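Local structure of metallo-beta-lactamase family protein (Staphylococcus aureus, 3R2U) at residues 287-292 with 361-367; 159-163 with 210-214. The protein binds an iron ion in a metallo-beta-lactamase fold and, with its rhodanese-like domain, probably acts on persulfides as related sulfur dioxygenases do. One frame throughout, in Å; residues are numbered along the deposited sequence.

Contact 1. Residues 287-292 with 361-367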
ATOM      1  N   TYR A 287      -7.284 -14.830  -6.935  1.00 16.95           N
ATOM      2  CA  TYR A 287      -6.547 -15.713  -7.807  1.00 17.43           C
ATOM      3  C   TYR A 287      -5.524 -14.974  -8.632  1.00 17.73           C
ATOM      4  O   TYR A 287      -5.611 -13.767  -8.807  1.00 18.33           O
ATOM      5  CB  TYR A 287      -7.494 -16.522  -8.707  1.00 16.73           C
ATOM      6  CG  TYR A 287      -8.337 -15.727  -9.676  1.00 17.42           C
ATOM      7  CD1 TYR A 287      -9.533 -15.131  -9.274  1.00 20.98           C
ATOM      8  CD2 TYR A 287      -7.974 -15.628 -11.014  1.00 15.79           C
ATOM      9  CE1 TYR A 287     -10.337 -14.427 -10.194  1.00 18.10           C
ATOM     10  CE2 TYR A 287      -8.748 -14.945 -11.917  1.00 15.84           C
ATOM     11  CZ  TYR A 287      -9.933 -14.353 -11.508  1.00 17.47           C
ATOM     12  OH  TYR A 287     -10.686 -13.687 -12.421  1.00 15.98           O
ATOM     13  N   THR A 288      -4.555 -15.708  -9.152  1.00 18.62           N
ATOM     14  CA  THR A 288      -3.504 -15.073  -9.931  1.00 19.10           C
ATOM     15  C   THR A 288      -3.922 -14.820 -11.372  1.00 17.81           C
ATOM     16  O   THR A 288      -4.623 -15.630 -11.993  1.00 17.01           O
ATOM     17  CB  THR A 288      -2.207 -15.917  -9.943  1.00 19.19           C
ATOM     18  OG1 THR A 288      -2.454 -17.188 -10.566  1.00 17.99           O
ATOM     19  CG2 THR A 288      -1.689 -16.140  -8.518  1.00 19.66           C
ATOM     20  N   VAL A 289      -3.512 -13.659 -11.873  1.00 18.75           N
ATOM     21  CA  VAL A 289      -3.695 -13.285 -13.263  1.00 18.03           C
ATOM     22  C   VAL A 289      -2.310 -12.921 -13.787  1.00 18.34           C
ATOM     23  O   VAL A 289      -1.730 -11.876 -13.436  1.00 18.34           O
ATOM     24  CB  VAL A 289      -4.645 -12.135 -13.428  1.00 19.73           C
ATOM     25  CG1 VAL A 289      -4.751 -11.779 -14.900  1.00 15.00           C
ATOM     26  CG2 VAL A 289      -6.009 -12.510 -12.840  1.00 17.63           C
ATOM     27  N   TYR A 290      -1.772 -13.825 -14.586  1.00 16.55           N
ATOM     28  CA  TYR A 290      -0.446 -13.702 -15.106  1.00 17.22           C
ATOM     29  C   TYR A 290      -0.475 -13.472 -16.635  1.00 16.98           C
ATOM     30  O   TYR A 290      -1.530 -13.577 -17.281  1.00 17.56           O
ATOM     31  CB  TYR A 290       0.388 -14.954 -14.750  1.00 19.28           C
ATOM     32  CG  TYR A 290       0.739 -15.213 -13.272  1.00 18.21           C
ATOM     33  CD1 TYR A 290       0.684 -14.208 -12.293  1.00 22.56           C
ATOM     34  CD2 TYR A 290       1.285 -16.439 -12.895  1.00 21.59           C
ATOM     35  CE1 TYR A 290       1.067 -14.477 -10.939  1.00 21.67           C
ATOM     36  CE2 TYR A 290       1.672 -16.711 -11.575  1.00 21.66           C
ATOM     37  CZ  TYR A 290       1.570 -15.738 -10.599  1.00 23.31           C
ATOM     38  OH  TYR A 290       1.984 -16.052  -9.306  1.00 20.57           O
ATOM     39  N   PRO A 291       0.673 -13.148 -17.221  1.00 17.46           N
ATOM     40  CA  PRO A 291       0.656 -12.880 -18.672  1.00 18.12           C
ATOM     41  C   PRO A 291       0.082 -14.037 -19.445  1.00 18.81           C
ATOM     42  O   PRO A 291       0.336 -15.186 -19.097  1.00 19.23           O
ATOM     43  CB  PRO A 291       2.136 -12.699 -19.015  1.00 17.40           C
ATOM     44  CG  PRO A 291       2.749 -12.200 -17.728  1.00 17.32           C
ATOM     45  CD  PRO A 291       1.971 -12.818 -16.612  1.00 17.88           C
ATOM     46  N   ALA A 292      -0.687 -13.734 -20.476  1.00 20.03           N
ATOM     47  CA  ALA A 292      -1.270 -14.774 -21.307  1.00 23.78           C
ATOM     48  C   ALA A 292      -0.794 -14.606 -22.733  1.00 24.45           C
ATOM     49  O   ALA A 292      -0.659 -13.503 -23.206  1.00 25.45           O
ATOM     50  CB  ALA A 292      -2.792 -14.712 -21.242  1.00 22.65           C
ATOM     51  N   ASP A 361     -15.128 -14.988 -12.017  1.00 15.53           N
ATOM     52  CA  ASP A 361     -13.827 -15.436 -11.489  1.00 15.79           C
ATOM     53  C   ASP A 361     -12.930 -16.016 -12.580  1.00 16.88           C
ATOM     54  O   ASP A 361     -11.948 -16.682 -12.274  1.00 16.81           O
ATOM     55  CB  ASP A 361     -14.048 -16.568 -10.443  1.00 16.54           C
ATOM     56  CG  ASP A 361     -14.730 -16.090  -9.164  1.00 18.40           C
ATOM     57  OD1 ASP A 361     -14.741 -14.871  -8.856  1.00 18.72           O
ATOM     58  OD2 ASP A 361     -15.242 -16.958  -8.440  1.00 20.48           O
ATOM     59  N   ASP A 362     -13.247 -15.758 -13.841  1.00 16.65           N
ATOM     60  CA  ASP A 362     -12.572 -16.450 -14.944  1.00 18.04           C
ATOM     61  C   ASP A 362     -11.616 -15.636 -15.837  1.00 17.10           C
ATOM     62  O   ASP A 362     -11.409 -15.995 -16.998  1.00 16.98           O
ATOM     63  CB  ASP A 362     -13.629 -17.158 -15.793  1.00 18.17           C
ATOM     64  CG  ASP A 362     -14.326 -18.284 -15.035  1.00 22.53           C
ATOM     65  OD1 ASP A 362     -13.760 -18.780 -14.058  1.00 26.27           O
ATOM     66  OD2 ASP A 362     -15.444 -18.680 -15.422  1.00 30.23           O
ATOM     67  N   ILE A 363     -11.009 -14.588 -15.296  1.00 15.99           N
ATOM     68  CA  ILE A 363      -9.992 -13.842 -16.050  1.00 16.82           C
ATOM     69  C   ILE A 363      -8.864 -14.840 -16.257  1.00 17.46           C
ATOM     70  O   ILE A 363      -8.383 -15.461 -15.303  1.00 17.62           O
ATOM     71  CB  ILE A 363      -9.492 -12.617 -15.317  1.00 15.99           C
ATOM     72  CG1 ILE A 363     -10.622 -11.602 -15.176  1.00 17.64           C
ATOM     73  CG2 ILE A 363      -8.323 -11.957 -16.061  1.00 15.29           C
ATOM     74  CD1 ILE A 363     -11.188 -11.095 -16.502  1.00 18.75           C
ATOM     75  N   ALA A 364      -8.479 -15.022 -17.506  1.00 16.62           N
ATOM     76  CA  ALA A 364      -7.464 -16.006 -17.864  1.00 17.82           C
ATOM     77  C   ALA A 364      -6.041 -15.468 -17.883  1.00 18.60           C
ATOM     78  O   ALA A 364      -5.093 -16.226 -17.753  1.00 20.42           O
ATOM     79  CB  ALA A 364      -7.803 -16.640 -19.209  1.00 16.26           C
ATOM     80  N   GLY A 365      -5.885 -14.168 -18.024  1.00 18.63           N
ATOM     81  CA  GLY A 365      -4.548 -13.593 -18.067  1.00 18.33           C
ATOM     82  C   GLY A 365      -4.591 -12.198 -18.620  1.00 17.92           C
ATOM     83  O   GLY A 365      -5.659 -11.662 -18.832  1.00 17.96           O
ATOM     84  N   TYR A 366      -3.425 -11.587 -18.807  1.00 18.31           N
ATOM     85  CA  TYR A 366      -3.373 -10.232 -19.297  1.00 18.06           C
ATOM     86  C   TYR A 366      -2.254 -10.044 -20.314  1.00 19.74           C
ATOM     87  O   TYR A 366      -1.369 -10.887 -20.448  1.00 18.55           O
ATOM     88  CB  TYR A 366      -3.192  -9.238 -18.144  1.00 17.78           C
ATOM     89  CG  TYR A 366      -1.785  -9.183 -17.545  1.00 17.12           C
ATOM     90  CD1 TYR A 366      -1.412 -10.037 -16.524  1.00 15.59           C
ATOM     91  CD2 TYR A 366      -0.844  -8.263 -18.001  1.00 21.35           C
ATOM     92  CE1 TYR A 366      -0.127 -10.007 -15.987  1.00 16.40           C
ATOM     93  CE2 TYR A 366       0.441  -8.220 -17.468  1.00 20.13           C
ATOM     94  CZ  TYR A 366       0.789  -9.109 -16.467  1.00 20.36           C
ATOM     95  OH  TYR A 366       2.036  -9.076 -15.931  1.00 18.95           O
ATOM     96  N   GLN A 367      -2.365  -8.964 -21.079  1.00 21.30           N
ATOM     97  CA  GLN A 367      -1.319  -8.538 -21.992  1.00 23.34           C
ATOM     98  C   GLN A 367      -1.061  -7.065 -21.702  1.00 23.00           C
ATOM     99  O   GLN A 367      -1.977  -6.314 -21.361  1.00 22.08           O
ATOM    100  CB  GLN A 367      -1.672  -8.720 -23.463  1.00 24.38           C
ATOM    101  CG  GLN A 367      -1.745 -10.170 -23.962  1.00 30.54           C
ATOM    102  CD  GLN A 367      -3.156 -10.690 -24.114  1.00 36.84           C
ATOM    103  OE1 GLN A 367      -3.450 -11.860 -23.814  1.00 45.53           O
ATOM    104  NE2 GLN A 367      -4.040  -9.838 -24.601  1.00 37.40           N
TER
HETATM  105  O   HOH W   1      -5.776 -16.070 -14.577  1.00 13.49           O
HETATM  106  O   HOH W   2      -3.040 -16.156 -15.524  1.00 11.46           O
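Tyr-366 O takes the N-H of Ala-292 at 2.9 Å from N to O, and Pro-291 CA brings a C-H to the same oxygen. On the other flank of Pro-291, Tyr-366 N gives a bent bond to Tyr-290 O (3.1 Å). Pro-291 and Tyr-366 make a single parallel beta bridge on strand 363-367, the outermost strand, within this chain, of a four-stranded parallel sheet consistent with a rhodanese-like domain. Tyr-366 CG sits between its backbone N and carbonyl carbon (chi1 75°), which lays a ring face under Pro-291 CA in a CH-pi contact; Pro-291 CD reaches ring atom CE1 at 3.6 Å. The hydroxyl of Tyr-366 bonds Asp-67 of the second subunit. Val-289 CG1 packs on Ile-363 CG2 and lies 3.7 Å from Gly-365 CA, while Val-348 and Thr-352 of helix 345-356 touch the valine. Where the backbones part, one water accepts Tyr-290 N and lies within bonding distance of Ala-364 O; another sits between Thr-288 O and Ile-363 O. Just ahead of the strand, Asp-361 O lies over a face of the Tyr-287 ring, and Tyr-287 OH accepts Ile-363 N at 3.0 Å, with 151° at the hydrogen.

Contact 2. Residues 159-163 with 210-214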
ATOM      1  N   ALA A 159     -33.640   2.040  24.119  1.00 29.15           N
ATOM      2  CA  ALA A 159     -34.518   2.782  23.189  1.00 29.07           C
ATOM      3  C   ALA A 159     -35.883   2.089  23.049  1.00 29.69           C
ATOM      4  O   ALA A 159     -35.952   0.881  22.966  1.00 29.68           O
ATOM      5  CB  ALA A 159     -33.855   2.916  21.827  1.00 26.40           C
ATOM      6  N   GLN A 160     -36.952   2.875  23.017  1.00 31.99           N
ATOM      7  CA  GLN A 160     -38.329   2.367  22.897  1.00 33.75           C
ATOM      8  C   GLN A 160     -38.925   2.653  21.525  1.00 31.50           C
ATOM      9  O   GLN A 160     -40.100   2.374  21.288  1.00 33.46           O
ATOM     10  CB  GLN A 160     -39.221   3.092  23.897  1.00 34.62           C
ATOM     11  CG  GLN A 160     -38.698   3.115  25.296  1.00 41.81           C
ATOM     12  CD  GLN A 160     -38.842   1.789  25.968  1.00 44.59           C
ATOM     13  OE1 GLN A 160     -37.908   1.003  25.999  1.00 50.04           O
ATOM     14  NE2 GLN A 160     -40.030   1.507  26.465  1.00 45.03           N
ATOM     15  N   VAL A 161     -38.138   3.264  20.657  1.00 27.98           N
ATOM     16  CA  VAL A 161     -38.588   3.668  19.337  1.00 25.49           C
ATOM     17  C   VAL A 161     -37.536   3.228  18.340  1.00 23.86           C
ATOM     18  O   VAL A 161     -36.365   3.115  18.702  1.00 23.84           O
ATOM     19  CB  VAL A 161     -38.754   5.208  19.239  1.00 26.09           C
ATOM     20  CG1 VAL A 161     -39.913   5.717  20.140  1.00 26.67           C
ATOM     21  CG2 VAL A 161     -37.448   5.921  19.593  1.00 22.78           C
ATOM     22  N   PRO A 162     -37.943   2.965  17.087  1.00 23.60           N
ATOM     23  CA  PRO A 162     -36.994   2.537  16.076  1.00 22.47           C
ATOM     24  C   PRO A 162     -36.068   3.663  15.659  1.00 21.62           C
ATOM     25  O   PRO A 162     -36.414   4.846  15.776  1.00 23.28           O
ATOM     26  CB  PRO A 162     -37.893   2.098  14.923  1.00 22.49           C
ATOM     27  CG  PRO A 162     -39.132   2.915  15.090  1.00 24.33           C
ATOM     28  CD  PRO A 162     -39.320   3.022  16.554  1.00 24.49           C
ATOM     29  N   MET A 163     -34.890   3.292  15.183  1.00 21.37           N
ATOM     30  CA  MET A 163     -33.887   4.240  14.765  1.00 19.81           C
ATOM     31  C   MET A 163     -33.817   4.370  13.255  1.00 20.21           C
ATOM     32  O   MET A 163     -33.628   5.453  12.738  1.00 19.67           O
ATOM     33  CB  MET A 163     -32.511   3.797  15.277  1.00 20.79           C
ATOM     34  CG  MET A 163     -31.346   4.778  14.946  1.00 22.26           C
ATOM     35  SD  MET A 163     -29.717   4.017  15.127  1.00 27.46           S
ATOM     36  CE  MET A 163     -29.733   3.557  16.852  1.00 27.41           C
ATOM     37  N   PRO A 210     -42.331   6.164  12.321  1.00 25.62           N
ATOM     38  CA  PRO A 210     -42.003   7.530  12.773  1.00 25.50           C
ATOM     39  C   PRO A 210     -41.159   8.280  11.739  1.00 24.37           C
ATOM     40  O   PRO A 210     -40.222   7.726  11.169  1.00 23.14           O
ATOM     41  CB  PRO A 210     -41.222   7.303  14.061  1.00 26.20           C
ATOM     42  CG  PRO A 210     -41.613   5.873  14.507  1.00 27.20           C
ATOM     43  CD  PRO A 210     -41.771   5.137  13.219  1.00 27.13           C
ATOM     44  N   ASP A 211     -41.499   9.533  11.501  1.00 23.70           N
ATOM     45  CA  ASP A 211     -40.819  10.317  10.473  1.00 23.71           C
ATOM     46  C   ASP A 211     -39.334  10.613  10.756  1.00 22.83           C
ATOM     47  O   ASP A 211     -38.599  10.993   9.855  1.00 22.76           O
ATOM     48  CB  ASP A 211     -41.595  11.608  10.188  1.00 24.48           C
ATOM     49  CG  ASP A 211     -42.858  11.364   9.340  1.00 28.10           C
ATOM     50  OD1 ASP A 211     -43.050  10.218   8.837  1.00 29.97           O
ATOM     51  OD2 ASP A 211     -43.644  12.325   9.155  1.00 30.14           O
ATOM     52  N   TYR A 212     -38.899  10.402  11.987  1.00 22.63           N
ATOM     53  CA  TYR A 212     -37.507  10.649  12.369  1.00 21.69           C
ATOM     54  C   TYR A 212     -36.577   9.419  12.189  1.00 20.54           C
ATOM     55  O   TYR A 212     -35.360   9.476  12.522  1.00 18.63           O
ATOM     56  CB  TYR A 212     -37.452  11.145  13.813  1.00 21.04           C
ATOM     57  CG  TYR A 212     -38.089  10.197  14.819  1.00 24.23           C
ATOM     58  CD1 TYR A 212     -37.490   8.984  15.135  1.00 25.67           C
ATOM     59  CD2 TYR A 212     -39.268  10.535  15.479  1.00 26.48           C
ATOM     60  CE1 TYR A 212     -38.056   8.125  16.049  1.00 27.78           C
ATOM     61  CE2 TYR A 212     -39.848   9.673  16.408  1.00 22.75           C
ATOM     62  CZ  TYR A 212     -39.235   8.476  16.687  1.00 26.58           C
ATOM     63  OH  TYR A 212     -39.782   7.607  17.591  1.00 25.03           O
ATOM     64  N   ILE A 213     -37.120   8.305  11.700  1.00 19.97           N
ATOM     65  CA  ILE A 213     -36.260   7.146  11.473  1.00 19.66           C
ATOM     66  C   ILE A 213     -35.347   7.428  10.275  1.00 20.18           C
ATOM     67  O   ILE A 213     -35.724   8.146   9.339  1.00 18.32           O
ATOM     68  CB  ILE A 213     -37.008   5.824  11.231  1.00 21.17           C
ATOM     69  CG1 ILE A 213     -37.754   5.829   9.896  1.00 20.15           C
ATOM     70  CG2 ILE A 213     -37.925   5.485  12.421  1.00 19.60           C
ATOM     71  CD1 ILE A 213     -38.271   4.427   9.499  1.00 19.93           C
ATOM     72  N   GLN A 214     -34.135   6.897  10.326  1.00 19.33           N
ATOM     73  CA  GLN A 214     -33.237   7.001   9.180  1.00 18.92           C
ATOM     74  C   GLN A 214     -33.605   5.942   8.137  1.00 20.01           C
ATOM     75  O   GLN A 214     -34.243   4.946   8.462  1.00 20.01           O
ATOM     76  CB  GLN A 214     -31.800   6.789   9.605  1.00 17.61           C
ATOM     77  CG  GLN A 214     -31.285   7.811  10.596  1.00 18.86           C
ATOM     78  CD  GLN A 214     -29.850   7.542  10.980  1.00 21.10           C
ATOM     79  OE1 GLN A 214     -29.025   7.256  10.125  1.00 22.22           O
ATOM     80  NE2 GLN A 214     -29.540   7.650  12.263  1.00 23.53           N
TER
HETATM   81  O   HOH W   3     -33.376   7.995  13.694  1.00 14.47           O
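A type I beta turn, Pro-210 to Ile-213, leads into strand 214-217 and meets residues 159-163 where they run into strand 164-168. The turn is closed by Ile-213 N on Pro-210 O, and across the contact Met-163 O is gripped from several directions. Gln-214 N donates to it at 2.9 Å in an almost straight bond. Water 3 donates to the same oxygen at 2.7 Å and also bonds Tyr-212 O, which receives a further hydrogen bond from Thr-236 OG1 of the third subunit. Ile-213 CA adds a C-H contact to Met-163 O.

These bonds begin the parallel pairing of strands 164-168 and 214-217, continued by a backbone bond between Gln-214 and Leu-165. Helix 191-206 lies between the two strands in sequence, a beta-alpha-beta crossover of the metallo-beta-lactamase fold, and the first strand runs straight to the iron ligand Asp-169.

Beside the backbone bond the side chains pack. Pro-162 CG rests against both Pro-210 CG and Ile-213 CG2, 3.9 Å from the latter, and the same proline rests on Leu-151 and Thr-153 of strand 148-153. A chi1 of 57° swings the Tyr-212 ring back over its own turn, where Pro-210 CB sits 3.5 Å above its plane. The ring meets the other segment with its edge: CE1 approaches Pro-162 O, and OH presses tightly against Val-161, 3.1 Å from CB, the two side chains crossing at about a right angle.

Overall arrangement
From the N terminus the chain first builds the metallo-beta-lactamase part, where contact 2 closes the loop between 163 and 210; that loop holds strand 164-168, the iron ligand Asp-169 and helix 191-206. The chain then passes through helices 237-243, 252-260 and 269-279 before contact 1 joins residues 287-292 to strand 363-367, closing a second loop that contains strands 298-301, 317-318 and 339-342 with helix 345-356. The loops follow in series, neither nesting nor crossing. Contact centres lie 49 Å apart on opposite sides of the chain's centre. Each also borders another chain, the second subunit at contact 1 and the third at contact 2.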